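Long-range contact in hypothetical protein Rv1636 (Mycobacterium tuberculosis, PDB 1TQ8), which is of unknown function but belongs to the universal stress protein A family, whose members probably help cells withstand stress: residues A41-A45 / G94-V98. Sequence-based numbering, arbitrary orientation.
Sequences AGADA and GAKNV
The carbonyl oxygen of Gly-42 is gripped by two donors: the amide of Lys-96, with N and O 2.9 Å apart and an N-H...O angle of 152°, and a bridging water. The CA of Ala-95 adds a CA-H...O contact to the same oxygen. Gly-42, the first residue beyond helix 28-41 to leave helical geometry, has a positive phi and turns its C=O toward residues 94-96; the Lys-96 amide meets it only slightly tilted from the carbonyl plane. The water links the two segments a second time, donating to the O of Gly-42 and, at 2.6 Å, to the O of Ala-45 while accepting from the backbone N of Asn-97. Ala-45 O has another donor in the side-chain amide of Asn-97, whose ND2 lies 3.0 Å from that oxygen. This bond is less straight, at 140°, and ND2 approaches from over the flat carbonyl group, well out of its plane. Asn-97 reaches it with CG anti to its own carbonyl carbon, although chi1, at -27°, is off a staggered value and closer to eclipsing the backbone N. On the exposed flank the contact is apolar: CG of Lys-96 packs 3.4 Å from CB of Ala-43, and bends at chi2 and chi4 curl the chain back until NZ is 3.9 Å from that same methyl. Gly-94, the C-prime residue of a Schellman motif, ends helix 79-91. Residues 41-45 lead from helix 28-41 into strand 46-52, and 94-98 from helix 79-91 into its parallel neighbour 97-103, the sheet's edge strand within this chain, in the alpha/beta fold of the universal stress proteins. Asn-97 hydrogen-bonds through its backbone to Leu-47, on which Ala-41, Ala-95 and Val-98 also pack, and Val-98 reaches on to helix 79-91.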
# COMPACT_ATOMS: atom_id res chain seq x y z
N ALA A 41 1.79 9.21 24.91
CA ALA A 41 2.21 10.58 25.18
C ALA A 41 2.37 10.79 26.68
O ALA A 41 3.30 11.47 27.13
CB ALA A 41 1.20 11.56 24.61
N GLY A 42 1.46 10.21 27.45
CA GLY A 42 1.53 10.33 28.90
C GLY A 42 1.48 11.73 29.46
O GLY A 42 0.60 12.53 29.12
N ALA A 43 2.44 12.04 30.32
CA ALA A 43 2.47 13.35 30.95
C ALA A 43 3.70 14.17 30.61
O ALA A 43 3.82 15.33 31.01
CB ALA A 43 2.37 13.19 32.45
N ASP A 44 4.62 13.58 29.85
CA ASP A 44 5.83 14.28 29.49
C ASP A 44 5.93 14.59 28.00
O ASP A 44 6.82 15.30 27.55
CB ASP A 44 7.05 13.48 29.95
CG ASP A 44 6.99 13.16 31.43
OD1 ASP A 44 6.79 14.10 32.24
OD2 ASP A 44 7.15 11.97 31.80
N ALA A 45 4.99 14.05 27.22
CA ALA A 45 5.02 14.29 25.79
C ALA A 45 3.82 15.10 25.33
O ALA A 45 2.77 15.12 25.98
CB ALA A 45 5.07 12.97 25.03
N GLY A 94 -4.70 9.67 30.55
CA GLY A 94 -3.41 10.02 31.13
C GLY A 94 -2.60 11.07 30.39
O GLY A 94 -1.57 11.52 30.90
N ALA A 95 -3.05 11.46 29.20
CA ALA A 95 -2.34 12.47 28.42
C ALA A 95 -2.58 13.83 29.08
O ALA A 95 -3.72 14.27 29.20
CB ALA A 95 -2.86 12.48 26.99
N LYS A 96 -1.50 14.48 29.50
CA LYS A 96 -1.60 15.79 30.17
C LYS A 96 -1.59 16.98 29.21
O LYS A 96 -2.38 17.91 29.36
CB LYS A 96 -0.45 15.98 31.16
CG LYS A 96 -0.43 15.03 32.35
CD LYS A 96 -1.42 15.44 33.43
CE LYS A 96 -1.15 14.69 34.75
NZ LYS A 96 0.25 14.92 35.26
N ASN A 97 -0.67 16.95 28.25
CA ASN A 97 -0.52 18.04 27.29
C ASN A 97 -1.13 17.70 25.94
O ASN A 97 -0.49 17.09 25.08
CB ASN A 97 0.97 18.34 27.13
CG ASN A 97 1.76 17.98 28.38
OD1 ASN A 97 1.42 18.40 29.48
ND2 ASN A 97 2.82 17.19 28.21
N VAL A 98 -2.37 18.13 25.74
CA VAL A 98 -3.10 17.83 24.52
C VAL A 98 -3.65 19.06 23.81
O VAL A 98 -4.19 19.96 24.45
CB VAL A 98 -4.28 16.89 24.83
CG1 VAL A 98 -5.00 16.51 23.55
CG2 VAL A 98 -3.76 15.64 25.54
O HOH W 1 0.54 14.35 27.11